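Local coordinates for protein TIR domain-containing adapter molecule 1 (Homo sapiens, PDB 4BSX) that serves as an adaptor in Toll-like receptor signalling that leads to interferon-beta induction, and has a helical N-terminal domain resembling IFIT proteins, at residues Ala73-Arg78 against Glu91-Ser96; Gly42-His47 against Glu65-Asp70; Val119-Ala124 against Arg144-Trp149; Thr127-Ser130 against Arg135-Glu138; Asp24-Leu29 against Leu52-Glu57. The protein carries 2 engineered substitutions. All blocks are in the same frame, centred on the assembly; numbering follows the deposited sequence.

Contact 1: residues Ala73-Arg78 against Glu91-Ser96; sequences ARLVAR and EPPDVS
The loop leading into helix 96-108 packs on helix 71-79, where Leu75 meets Pro92, Pro93 and Val95. This is helix-to-loop packing in the all-helical N-terminal domain of TRIF. It lies at the surface and is small, with 125 Å² buried on both sides together. No hydrogen bond crosses it; the contact is apolar. CG of Leu75 is anti to the backbone N (chi1 -171°), and this carries the two methyls to the loop. CD1 of Leu75 comes within 3.7 Å of CD of Pro93, the closest approach here. The other methyl, Leu75 CD2, is 4.1 Å from the same Pro93 CD. The proline ring thus offers one carbon to both branches of the leucine. Leu75 CD2 also meets Val95 CG1, at 4.0 Å, and these two side chains cross at about a right angle. Pro92 is a looser neighbour, its CB lying 4.4 Å from Leu75 CD1. Val95 holds the N-cap position of helix 96-108, so the apolar patch ends just where that helix starts. Next to it, Asp94 OD1 accepts a weak bond from the backbone N of Ser96, at 3.3 Å. Charges flank the patch: Asp94 OD2 forms a salt bridge with Arg131, and Arg74 and Arg78 both form one with Glu90, just ahead of the loop segment. In the same turns of helix 71-79, Val76 packs on Leu45 and Leu52 of helix 43-53, and Val76 and Ala77 on Leu64 of helix 57-65. Asp94 and Ser96 touch helix 114-130, so the loop spans the distance between helices 71-79 and 114-130.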
# COMPACT_ATOMS: atom_id res chain seq x y z
N ALA A 73 3.65 6.57 3.49
CA ALA A 73 2.49 7.04 4.27
C ALA A 73 2.41 8.58 4.23
O ALA A 73 1.32 9.16 4.25
CB ALA A 73 2.54 6.54 5.70
N ARG A 74 3.58 9.22 4.20
CA ARG A 74 3.67 10.67 4.15
C ARG A 74 3.17 11.21 2.81
O ARG A 74 2.40 12.18 2.77
CB ARG A 74 5.11 11.11 4.39
CG ARG A 74 5.53 11.03 5.83
CD ARG A 74 6.75 11.90 6.09
NE ARG A 74 7.92 11.54 5.29
CZ ARG A 74 8.84 10.62 5.61
NH1 ARG A 74 8.73 9.88 6.70
NH2 ARG A 74 9.88 10.40 4.80
N LEU A 75 3.62 10.57 1.72
CA LEU A 75 3.15 10.88 0.38
C LEU A 75 1.62 10.73 0.26
O LEU A 75 0.95 11.54 -0.37
CB LEU A 75 3.83 9.97 -0.63
CG LEU A 75 3.57 10.33 -2.11
CD1 LEU A 75 4.56 11.44 -2.58
CD2 LEU A 75 3.66 9.13 -3.05
N VAL A 76 1.08 9.66 0.84
CA VAL A 76 -0.38 9.44 0.89
C VAL A 76 -1.10 10.52 1.70
O VAL A 76 -2.13 11.04 1.29
CB VAL A 76 -0.74 8.03 1.38
CG1 VAL A 76 -2.23 7.93 1.67
CG2 VAL A 76 -0.33 6.99 0.33
N ALA A 77 -0.55 10.92 2.83
CA ALA A 77 -1.18 11.96 3.62
C ALA A 77 -1.31 13.25 2.81
O ALA A 77 -2.33 13.94 2.84
CB ALA A 77 -0.35 12.23 4.89
N ARG A 78 -0.23 13.59 2.09
CA ARG A 78 -0.16 14.85 1.39
C ARG A 78 -0.97 14.83 0.13
O ARG A 78 -1.73 15.74 -0.11
CB ARG A 78 1.29 15.19 1.06
CG ARG A 78 2.08 15.60 2.25
CD ARG A 78 3.57 15.37 2.01
NE ARG A 78 4.30 15.50 3.26
CZ ARG A 78 5.58 15.18 3.43
NH1 ARG A 78 6.29 14.71 2.41
NH2 ARG A 78 6.14 15.36 4.61
N GLU A 91 11.84 14.82 -1.82
CA GLU A 91 11.57 14.24 -3.11
C GLU A 91 10.68 13.01 -2.91
O GLU A 91 10.81 12.31 -1.89
CB GLU A 91 12.89 13.87 -3.79
CG GLU A 91 13.93 15.03 -3.84
CD GLU A 91 15.21 14.61 -4.54
OE1 GLU A 91 15.10 13.76 -5.45
OE2 GLU A 91 16.32 15.11 -4.20
N PRO A 92 9.75 12.75 -3.86
CA PRO A 92 8.78 11.65 -3.78
C PRO A 92 9.50 10.34 -3.61
O PRO A 92 10.53 10.19 -4.26
CB PRO A 92 8.12 11.64 -5.16
CG PRO A 92 8.37 13.00 -5.73
CD PRO A 92 9.65 13.48 -5.14
N PRO A 93 8.97 9.42 -2.78
CA PRO A 93 9.61 8.13 -2.54
C PRO A 93 9.25 7.12 -3.63
O PRO A 93 8.21 7.24 -4.31
CB PRO A 93 8.99 7.70 -1.23
CG PRO A 93 7.58 8.17 -1.38
CD PRO A 93 7.64 9.46 -2.14
N ASP A 94 10.13 6.17 -3.81
CA ASP A 94 9.87 4.92 -4.50
C ASP A 94 8.73 4.23 -3.75
O ASP A 94 8.84 4.01 -2.55
CB ASP A 94 11.12 4.05 -4.40
CG ASP A 94 10.94 2.71 -5.03
OD1 ASP A 94 10.10 2.59 -5.95
OD2 ASP A 94 11.67 1.79 -4.60
N VAL A 95 7.63 3.92 -4.44
CA VAL A 95 6.46 3.32 -3.81
C VAL A 95 6.30 1.83 -4.16
O VAL A 95 5.32 1.21 -3.80
CB VAL A 95 5.14 4.11 -4.14
CG1 VAL A 95 5.28 5.58 -3.78
CG2 VAL A 95 4.67 3.87 -5.61
N SER A 96 7.25 1.24 -4.87
CA SER A 96 6.99 -0.03 -5.53
C SER A 96 6.78 -1.19 -4.53
O SER A 96 5.97 -2.09 -4.77
CB SER A 96 8.12 -0.34 -6.52
OG SER A 96 9.33 -0.59 -5.82

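Contact 2: residues Gly42-His47 against Glu65-Asp70; sequences GQDLLH and EALKMD. Engineered in segment 65-70: Met69 (natural residue Ala).
Leu67 lays its two methyl groups on Asp44 and the start of Leu45, at the first turn of helix 43-53. CD2 of Leu67 lies 3.9 Å from CB of Asp44. CD1 of Leu67 rests on the backbone instead, 3.9 Å from both Asp44 C and Leu45 N. The leucine therefore packs on a peptide unit and one methylene, and the carboxylate of Asp44 is not what it touches. CG of Leu67 lies beside its backbone N (chi1 -66°), which sends the branch toward the helix. No hydrogen bond joins the two segments. Leu45 gives mainly its backbone here, while its side chain packs on Val72 and Val76 of helix 71-79. The contact thus seats the loop between helices 57-65 and 71-79 on the N-terminal end of helix 43-53, within a helical domain related in structure to IFIT proteins. Gly42 is the N-cap residue of that helix, and its O receives the bond from Leu46 N at 2.8 Å. At the backbone angles of Gly42 a CB would press on the preceding carbonyl O. The carboxylate of Asp44, in the first turn, probably gains from the positive end of the helix. The loop is shaped by two type I turns, Glu65 to Lys68 and Leu67 to Asp70. The second is closed by Asp70 N to Leu67 O, at 2.9 Å. Asp70 then caps the next helix through its OD2, which accepts from the N of Ala73. The carbonyl O of Lys68 accepts a bond from Arg74 NH1. The exposed Met69, a selenomethionine, is an engineered replacement of alanine.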
# COMPACT_ATOMS: atom_id res chain seq x y z
N GLY A 42 1.81 -3.42 5.52
CA GLY A 42 1.00 -2.60 4.63
C GLY A 42 -0.44 -2.42 5.07
O GLY A 42 -1.12 -1.50 4.59
N GLN A 43 -0.90 -3.28 5.99
CA GLN A 43 -2.27 -3.27 6.48
C GLN A 43 -2.65 -1.91 6.97
O GLN A 43 -3.77 -1.46 6.73
CB GLN A 43 -2.44 -4.21 7.69
CG GLN A 43 -2.53 -5.68 7.38
CD GLN A 43 -3.30 -6.48 8.45
OE1 GLN A 43 -3.93 -7.49 8.14
NE2 GLN A 43 -3.25 -6.02 9.70
N ASP A 44 -1.74 -1.31 7.73
CA ASP A 44 -2.04 -0.02 8.37
C ASP A 44 -2.26 1.05 7.28
O ASP A 44 -3.19 1.83 7.37
CB ASP A 44 -0.93 0.40 9.34
CG ASP A 44 -1.02 -0.31 10.67
OD1 ASP A 44 -2.10 -0.86 10.99
OD2 ASP A 44 -0.02 -0.30 11.42
N LEU A 45 -1.42 1.06 6.26
CA LEU A 45 -1.53 2.04 5.19
C LEU A 45 -2.83 1.75 4.43
O LEU A 45 -3.62 2.66 4.17
CB LEU A 45 -0.29 1.98 4.26
CG LEU A 45 -0.29 2.85 2.98
CD1 LEU A 45 -0.37 4.31 3.37
CD2 LEU A 45 0.94 2.61 2.05
N LEU A 46 -3.08 0.47 4.12
CA LEU A 46 -4.33 0.08 3.47
C LEU A 46 -5.58 0.43 4.30
O LEU A 46 -6.64 0.76 3.76
CB LEU A 46 -4.34 -1.40 3.12
CG LEU A 46 -5.49 -1.84 2.18
CD1 LEU A 46 -5.47 -1.12 0.85
CD2 LEU A 46 -5.43 -3.34 1.93
N HIS A 47 -5.46 0.38 5.61
CA HIS A 47 -6.57 0.78 6.48
C HIS A 47 -6.89 2.25 6.22
O HIS A 47 -8.06 2.67 6.09
CB HIS A 47 -6.18 0.52 7.94
CG HIS A 47 -7.13 1.09 8.95
ND1 HIS A 47 -8.39 0.58 9.16
CD2 HIS A 47 -6.98 2.12 9.82
CE1 HIS A 47 -9.00 1.31 10.08
NE2 HIS A 47 -8.17 2.24 10.50
N GLU A 65 -1.10 10.14 10.34
CA GLU A 65 -0.19 10.83 11.26
C GLU A 65 0.57 9.81 12.13
O GLU A 65 1.74 10.02 12.45
CB GLU A 65 -0.93 11.85 12.13
CG GLU A 65 -0.30 12.09 13.53
CD GLU A 65 0.93 12.99 13.52
OE1 GLU A 65 1.13 13.70 12.51
OE2 GLU A 65 1.68 12.98 14.53
N ALA A 66 -0.06 8.72 12.52
CA ALA A 66 0.63 7.71 13.28
C ALA A 66 1.65 6.99 12.40
O ALA A 66 2.52 6.28 12.90
CB ALA A 66 -0.36 6.71 13.87
N LEU A 67 1.53 7.16 11.09
CA LEU A 67 2.42 6.44 10.17
C LEU A 67 3.52 7.33 9.59
O LEU A 67 4.23 6.90 8.69
CB LEU A 67 1.61 5.77 9.04
CG LEU A 67 0.65 4.63 9.43
CD1 LEU A 67 -0.16 4.15 8.25
CD2 LEU A 67 1.41 3.46 10.04
N LYS A 68 3.70 8.52 10.13
CA LYS A 68 4.49 9.56 9.44
C LYS A 68 6.00 9.29 9.27
O LYS A 68 6.67 9.96 8.48
CB LYS A 68 4.30 10.92 10.13
CG LYS A 68 4.81 10.98 11.56
CD LYS A 68 4.53 12.34 12.16
CE LYS A 68 5.17 12.53 13.51
NZ LYS A 68 5.14 13.97 13.91
N MSE A 69 6.52 8.32 9.99
CA MSE A 69 7.91 7.94 9.81
C MSE A 69 8.09 7.23 8.47
O MSE A 69 9.21 7.19 7.93
CB MSE A 69 8.31 7.03 10.97
CG MSE A 69 8.48 7.79 12.29
SE MSE A 69 9.74 9.29 12.08
CE MSE A 69 8.65 10.77 12.72
N ASP A 70 7.01 6.67 7.94
CA ASP A 70 7.06 5.98 6.65
C ASP A 70 6.81 6.96 5.48
O ASP A 70 5.79 7.67 5.45
CB ASP A 70 6.06 4.84 6.60
CG ASP A 70 6.06 4.13 5.25
OD1 ASP A 70 7.03 3.40 4.97
OD2 ASP A 70 5.11 4.32 4.46

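Contact 3: residues Val119-Ala124 against Arg144-Trp149; sequences VAYQEA and RNRCGW
Tyr121 of helix 114-130 points its ring at helix 136-147, where Cys147 and Arg146 receive it. The tight part lies along one side of this ring. Cys147 SG sits 3.7 Å from Tyr121 CD2 and 3.9 Å from Tyr121 CB. The sulfur is 4.7 Å from the ring centroid and 60° off the ring normal, an oblique sulfur-aromatic contact. Further along, Arg146 CB lies 4.0 Å from Tyr121 CE2. The arginine chain bends at chi2 (-91°), which brings its guanidinium back to the phenol end. There Arg146 NH1 approaches Tyr121 OH to 3.1 Å, but the angle is too poor for a hydrogen bond. The guanidinium and ring planes stand 79° apart. The true polar partner of the hydroxyl is Glu142 OE2, to which it is hydrogen-bonded. A phenylalanine at Tyr121 would probably keep the sulfur contact but leave Glu142 OE2 without the hydroxyl it pairs with. The ring is buried, and Ala100 and Arg101 of helix 96-108 touch it along with Leu139 and Ala143 of helix 136-147. The other side of the contact is loose. Gln122 and Trp149 are both exposed, and neither side chain packs closely on the opposite segment. Gly148 has positive phi and ends the helix just before this tryptophan. Helices 114-130 and 136-147, antiparallel and joined by a short loop, form a helical hairpin with Tyr121 packed between them, a form common in tetratricopeptide-like domains and consistent with the IFIT resemblance of this one.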
# COMPACT_ATOMS: atom_id res chain seq x y z
N VAL A 119 3.06 -9.06 -10.66
CA VAL A 119 3.61 -7.96 -11.43
C VAL A 119 4.17 -6.89 -10.49
O VAL A 119 5.28 -6.41 -10.70
CB VAL A 119 2.55 -7.35 -12.35
CG1 VAL A 119 3.05 -6.04 -12.98
CG2 VAL A 119 2.15 -8.34 -13.41
N ALA A 120 3.43 -6.54 -9.44
CA ALA A 120 3.93 -5.56 -8.44
C ALA A 120 5.24 -5.99 -7.70
O ALA A 120 6.17 -5.18 -7.56
CB ALA A 120 2.79 -5.19 -7.43
N TYR A 121 5.33 -7.25 -7.27
CA TYR A 121 6.58 -7.71 -6.65
C TYR A 121 7.75 -7.62 -7.66
O TYR A 121 8.84 -7.19 -7.33
CB TYR A 121 6.43 -9.09 -5.98
CG TYR A 121 6.00 -8.93 -4.50
CD1 TYR A 121 6.83 -8.35 -3.62
CD2 TYR A 121 4.73 -9.26 -4.06
CE1 TYR A 121 6.49 -8.13 -2.35
CE2 TYR A 121 4.37 -9.05 -2.75
CZ TYR A 121 5.27 -8.48 -1.90
OH TYR A 121 5.03 -8.25 -0.56
N GLN A 122 7.50 -7.97 -8.91
CA GLN A 122 8.53 -7.90 -9.91
C GLN A 122 9.03 -6.47 -10.05
O GLN A 122 10.21 -6.23 -9.89
CB GLN A 122 7.98 -8.40 -11.24
CG GLN A 122 7.69 -9.87 -11.25
CD GLN A 122 7.18 -10.33 -12.59
OE1 GLN A 122 6.29 -9.70 -13.17
NE2 GLN A 122 7.76 -11.40 -13.11
N GLU A 123 8.14 -5.53 -10.35
CA GLU A 123 8.53 -4.14 -10.51
C GLU A 123 9.29 -3.67 -9.30
O GLU A 123 10.21 -2.87 -9.42
CB GLU A 123 7.30 -3.23 -10.78
CG GLU A 123 6.67 -3.50 -12.14
CD GLU A 123 5.36 -2.75 -12.38
OE1 GLU A 123 4.98 -1.93 -11.52
OE2 GLU A 123 4.71 -2.98 -13.44
N ALA A 124 8.91 -4.13 -8.12
CA ALA A 124 9.61 -3.70 -6.92
C ALA A 124 11.02 -4.25 -7.00
O ALA A 124 11.96 -3.61 -6.55
CB ALA A 124 8.93 -4.22 -5.67
N ARG A 144 9.03 -14.13 -3.01
CA ARG A 144 8.96 -15.56 -3.31
C ARG A 144 7.87 -16.20 -2.46
O ARG A 144 7.09 -17.03 -2.94
CB ARG A 144 10.30 -16.24 -3.04
CG ARG A 144 10.35 -17.75 -3.34
CD ARG A 144 11.73 -18.35 -3.04
NE ARG A 144 12.11 -18.26 -1.62
CZ ARG A 144 11.79 -19.16 -0.69
NH1 ARG A 144 11.08 -20.25 -0.99
NH2 ARG A 144 12.18 -18.98 0.57
N ASN A 145 7.83 -15.78 -1.20
CA ASN A 145 6.89 -16.27 -0.22
C ASN A 145 5.45 -15.84 -0.48
O ASN A 145 4.52 -16.62 -0.25
CB ASN A 145 7.31 -15.76 1.16
CG ASN A 145 6.42 -16.23 2.27
OD1 ASN A 145 5.42 -15.59 2.59
ND2 ASN A 145 6.79 -17.37 2.89
N ARG A 146 5.25 -14.60 -0.94
CA ARG A 146 3.87 -14.11 -1.13
C ARG A 146 3.38 -14.47 -2.51
O ARG A 146 2.19 -14.56 -2.73
CB ARG A 146 3.74 -12.59 -0.94
CG ARG A 146 4.27 -12.04 0.41
CD ARG A 146 3.25 -11.98 1.53
NE ARG A 146 3.73 -11.23 2.69
CZ ARG A 146 3.72 -9.89 2.80
NH1 ARG A 146 3.27 -9.09 1.82
NH2 ARG A 146 4.20 -9.33 3.92
N CYS A 147 4.28 -14.69 -3.46
CA CYS A 147 3.81 -14.92 -4.82
C CYS A 147 3.67 -16.39 -5.14
O CYS A 147 3.06 -16.74 -6.17
CB CYS A 147 4.71 -14.22 -5.83
SG CYS A 147 4.46 -12.44 -5.86
N GLY A 148 4.20 -17.24 -4.26
CA GLY A 148 4.05 -18.69 -4.34
C GLY A 148 5.12 -19.37 -5.20
O GLY A 148 5.08 -20.59 -5.42
N TRP A 149 6.07 -18.57 -5.69
CA TRP A 149 7.07 -19.04 -6.65
C TRP A 149 8.16 -17.99 -6.83
O TRP A 149 8.00 -16.84 -6.43
CB TRP A 149 6.40 -19.35 -8.00
CG TRP A 149 5.64 -18.19 -8.63
CD1 TRP A 149 4.41 -17.71 -8.26
CD2 TRP A 149 6.06 -17.39 -9.75
NE1 TRP A 149 4.04 -16.65 -9.07
CE2 TRP A 149 5.04 -16.44 -9.99
CE3 TRP A 149 7.20 -17.39 -10.57
CZ2 TRP A 149 5.12 -15.51 -11.01
CZ3 TRP A 149 7.28 -16.45 -11.58
CH2 TRP A 149 6.25 -15.53 -11.79

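Contact 4: residues Thr127-Ser130 against Arg135-Glu138; sequences TLSS and RLGE
Leu136 turns its two methyls back across the turn to Leu128 and Ser129. Its CG is anti to the backbone N (chi1 -179°), and this swings both methyls over to helix 114-130. Leu136 CD1 rests on Leu128 CB, 3.7 Å away, and touches Ser129 OG at the same time. The second methyl, Leu136 CD2, lies 3.5 Å from Ser129 OG. The serine oxygen thus lies against both methyls of the leucine, while its hydrogen bond runs to the O of Val125, within its own helix. Leu128 extends the other way, toward the start of helix 136-147. Its CD2 lies over the backbone of Arg135, 4.0 Å from Arg135 O. The two leucines are therefore offset, CB of one against a methyl of the other. This is the closing turn of an antiparallel helical hairpin, in which helices 114-130 and 136-147 are joined by a short loop. Arg135 is the N-cap residue of helix 136-147, and its N is held by Asp133 OD1. Its side chain leads away from helix 114-130 and grips Glu138 side-on with two nitrogens. NE of Arg135 gives to Glu138 OE1 at 3.3 Å, and NH2 of Arg135 to Glu138 OE2 at 3.1 Å. Both oxygens are met from above the carboxylate plane, 58° and 55° out of it. This salt bridge spans the first turn of helix 136-147. Ser130 OG gives a bond to Thr127 O, 2.8 Å away. Trp97 of helix 96-108 touches the side chains of Leu128, Arg135 and Glu138.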
# COMPACT_ATOMS: atom_id res chain seq x y z
N THR A 127 12.98 -2.28 -9.45
CA THR A 127 13.32 -1.00 -8.85
C THR A 127 14.52 -1.10 -7.86
O THR A 127 15.50 -0.39 -8.02
CB THR A 127 12.10 -0.39 -8.20
OG1 THR A 127 11.14 -0.09 -9.21
CG2 THR A 127 12.45 0.88 -7.49
N LEU A 128 14.45 -1.99 -6.87
CA LEU A 128 15.54 -2.12 -5.89
C LEU A 128 16.88 -2.55 -6.56
O LEU A 128 17.94 -2.13 -6.14
CB LEU A 128 15.14 -3.07 -4.74
CG LEU A 128 14.42 -2.40 -3.55
CD1 LEU A 128 13.03 -1.99 -3.95
CD2 LEU A 128 14.41 -3.27 -2.31
N SER A 129 16.82 -3.37 -7.59
CA SER A 129 18.01 -3.76 -8.32
C SER A 129 18.71 -2.62 -9.00
O SER A 129 19.95 -2.54 -9.01
CB SER A 129 17.64 -4.79 -9.38
OG SER A 129 17.35 -6.01 -8.73
N SER A 130 17.92 -1.75 -9.60
CA SER A 130 18.44 -0.71 -10.42
C SER A 130 19.26 0.24 -9.57
O SER A 130 20.05 1.04 -10.09
CB SER A 130 17.27 0.05 -11.12
OG SER A 130 16.59 0.91 -10.20
N ARG A 135 18.52 -3.96 0.70
CA ARG A 135 17.37 -4.73 1.13
C ARG A 135 16.83 -5.57 -0.02
O ARG A 135 15.75 -6.13 0.08
CB ARG A 135 16.27 -3.80 1.66
CG ARG A 135 16.72 -2.90 2.83
CD ARG A 135 15.54 -2.09 3.37
NE ARG A 135 14.41 -2.96 3.78
CZ ARG A 135 13.25 -2.52 4.28
NH1 ARG A 135 13.03 -1.22 4.42
NH2 ARG A 135 12.28 -3.39 4.63
N LEU A 136 17.55 -5.66 -1.12
CA LEU A 136 17.03 -6.44 -2.25
C LEU A 136 16.72 -7.89 -1.90
O LEU A 136 15.68 -8.39 -2.33
CB LEU A 136 17.99 -6.43 -3.43
CG LEU A 136 17.49 -7.21 -4.66
CD1 LEU A 136 16.23 -6.58 -5.23
CD2 LEU A 136 18.61 -7.24 -5.69
N GLY A 137 17.66 -8.58 -1.23
CA GLY A 137 17.47 -9.98 -0.84
C GLY A 137 16.18 -10.16 -0.01
O GLY A 137 15.37 -11.05 -0.25
N GLU A 138 16.02 -9.28 0.97
CA GLU A 138 14.82 -9.22 1.80
C GLU A 138 13.55 -9.22 0.98
O GLU A 138 12.61 -9.98 1.27
CB GLU A 138 14.85 -7.96 2.68
CG GLU A 138 13.58 -7.80 3.48
CD GLU A 138 13.70 -6.69 4.50
OE1 GLU A 138 14.79 -6.11 4.58
OE2 GLU A 138 12.72 -6.42 5.21

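Contact 5: residues Asp24-Leu29 against Leu52-Glu57; sequences DKLLYL and LKLGQE
Leu54, just past helix 43-53, packs on helix 23-33 at Leu26 and Leu27. Its CB is directed at that helix, and CG follows beside the backbone N (chi1 -87°). This CG of Leu54 meets Leu26 CB at 3.8 Å. CD1 of Leu54 goes deeper, 3.9 Å from Leu26 CB and 3.9 Å from Leu26 O, so it lies against the helix backbone too. CD2 of Leu54 borders Leu26 CB at 4.0 Å and faces Leu27 CG at 4.3 Å. The side chains of Leu26 and Leu54 slide past each other in opposite directions. The tip of Leu26 therefore reaches beyond Leu54, and its CD1 comes to 4.1 Å from Lys53 O and 4.1 Å from Lys53 CG. Of the lysine side chain, the first methylenes take part; its amino end leads away. With an alanine at Leu54, a gap would probably open beside Leu26 CB, and Leu27 would lose the methyl that faces it. Gly55 fixes how the chain leaves the helix. It has positive phi and closes a Schellman motif, with its N bonded to Leu52 O at 3.1 Å. The segments themselves share no hydrogen bond, but Gln56 OE1 accepts one from Lys30 NZ, and Leu54 is also touched by Gln23 and Lys30 of helix 23-33. Leu29 packs on Val50, so helices 23-33 and 43-53 meet again a turn away. Leu26 reaches Leu18 of helix 11-19, and Leu52 meets Phe15 there, which sets helix 11-19 beside both of the others.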
# COMPACT_ATOMS: atom_id res chain seq x y z
N ASP A 24 -19.97 -1.87 1.22
CA ASP A 24 -20.08 -2.93 2.23
C ASP A 24 -18.67 -3.50 2.45
O ASP A 24 -18.14 -3.43 3.57
CB ASP A 24 -21.06 -4.06 1.83
CG ASP A 24 -22.54 -3.71 2.05
OD1 ASP A 24 -22.89 -2.75 2.78
OD2 ASP A 24 -23.37 -4.42 1.44
N LYS A 25 -18.07 -4.01 1.38
CA LYS A 25 -16.65 -4.42 1.38
C LYS A 25 -15.65 -3.41 1.98
O LYS A 25 -14.79 -3.78 2.78
CB LYS A 25 -16.18 -4.82 -0.01
CG LYS A 25 -14.87 -5.54 0.02
CD LYS A 25 -14.88 -6.85 0.82
CE LYS A 25 -15.92 -7.87 0.38
NZ LYS A 25 -15.54 -8.61 -0.84
N LEU A 26 -15.78 -2.13 1.67
CA LEU A 26 -14.91 -1.17 2.34
C LEU A 26 -15.12 -1.13 3.87
O LEU A 26 -14.17 -1.11 4.64
CB LEU A 26 -15.10 0.22 1.76
CG LEU A 26 -14.64 0.42 0.31
CD1 LEU A 26 -14.89 1.86 -0.08
CD2 LEU A 26 -13.18 0.04 0.13
N LEU A 27 -16.37 -1.09 4.30
CA LEU A 27 -16.69 -1.22 5.71
C LEU A 27 -16.06 -2.50 6.32
O LEU A 27 -15.43 -2.43 7.36
CB LEU A 27 -18.22 -1.20 5.93
CG LEU A 27 -18.81 0.22 5.76
CD1 LEU A 27 -20.30 0.24 5.60
CD2 LEU A 27 -18.38 1.14 6.94
N TYR A 28 -16.20 -3.62 5.63
CA TYR A 28 -15.52 -4.86 5.99
C TYR A 28 -14.02 -4.65 6.16
O TYR A 28 -13.48 -5.00 7.20
CB TYR A 28 -15.76 -5.93 4.93
CG TYR A 28 -14.95 -7.18 5.16
CD1 TYR A 28 -15.17 -7.99 6.30
CD2 TYR A 28 -13.94 -7.56 4.27
CE1 TYR A 28 -14.40 -9.17 6.53
CE2 TYR A 28 -13.15 -8.75 4.49
CZ TYR A 28 -13.40 -9.52 5.61
OH TYR A 28 -12.65 -10.65 5.79
N LEU A 29 -13.34 -4.03 5.18
CA LEU A 29 -11.90 -3.77 5.29
C LEU A 29 -11.54 -2.80 6.42
O LEU A 29 -10.57 -3.02 7.17
CB LEU A 29 -11.32 -3.33 3.97
CG LEU A 29 -11.44 -4.47 2.95
CD1 LEU A 29 -11.00 -4.08 1.53
CD2 LEU A 29 -10.61 -5.67 3.40
N LEU A 52 -10.05 6.73 3.48
CA LEU A 52 -10.08 7.81 2.50
C LEU A 52 -11.11 7.54 1.41
O LEU A 52 -11.83 8.45 1.01
CB LEU A 52 -8.70 7.99 1.85
CG LEU A 52 -7.60 8.59 2.72
CD1 LEU A 52 -6.30 8.61 1.96
CD2 LEU A 52 -8.02 9.97 3.18
N LYS A 53 -11.16 6.30 0.91
CA LYS A 53 -12.15 5.92 -0.10
C LYS A 53 -13.61 5.86 0.45
O LYS A 53 -14.58 5.90 -0.30
CB LYS A 53 -11.76 4.56 -0.72
CG LYS A 53 -12.37 4.36 -2.13
CD LYS A 53 -11.66 5.31 -3.19
CE LYS A 53 -12.41 5.38 -4.53
NZ LYS A 53 -12.06 6.56 -5.38
N LEU A 54 -13.74 5.77 1.76
CA LEU A 54 -15.07 5.83 2.40
C LEU A 54 -15.45 7.27 2.69
O LEU A 54 -16.52 7.53 3.22
CB LEU A 54 -15.10 5.04 3.72
CG LEU A 54 -15.44 3.55 3.59
CD1 LEU A 54 -14.96 2.75 4.77
CD2 LEU A 54 -16.94 3.35 3.42
N GLY A 55 -14.57 8.22 2.40
CA GLY A 55 -14.90 9.60 2.71
C GLY A 55 -14.54 10.01 4.13
O GLY A 55 -14.76 11.16 4.52
N GLN A 56 -13.97 9.09 4.90
CA GLN A 56 -13.65 9.36 6.30
C GLN A 56 -12.20 9.86 6.43
O GLN A 56 -11.30 9.15 6.90
CB GLN A 56 -13.89 8.10 7.15
CG GLN A 56 -15.35 7.65 7.12
CD GLN A 56 -15.60 6.25 7.70
OE1 GLN A 56 -15.14 5.92 8.80
NE2 GLN A 56 -16.33 5.43 6.95
N GLU A 57 -12.03 11.11 6.03
CA GLU A 57 -10.74 11.79 5.97
C GLU A 57 -10.17 12.15 7.34
O GLU A 57 -8.95 12.01 7.57
CB GLU A 57 -10.87 13.07 5.15
CG GLU A 57 -11.23 12.84 3.68
CD GLU A 57 -10.63 13.91 2.77
OE1 GLU A 57 -9.81 14.73 3.26
OE2 GLU A 57 -10.98 13.92 1.56

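How the contacts relate
None of the five contacts is wholly buried, and contact 1 is the most superficial, a leucine on a proline-bearing loop. Contacts 3 and 4 hold the same two helices, 114-130 and 136-147. Contact 4 packs leucines across their turn, its salt bridge staying at the start of helix 136-147, and contact 3 joins them further on through an aromatic ring and a sulfur. Contacts 2 and 5 share helix 43-53, one at its start and one just past its end, and both rest on leucine packing. Contacts 1 and 2 adjoin, Ala73 packing on Leu45 and Leu67. Contacts 4 and 5 lie farthest apart, with centres about 33 Å from each other.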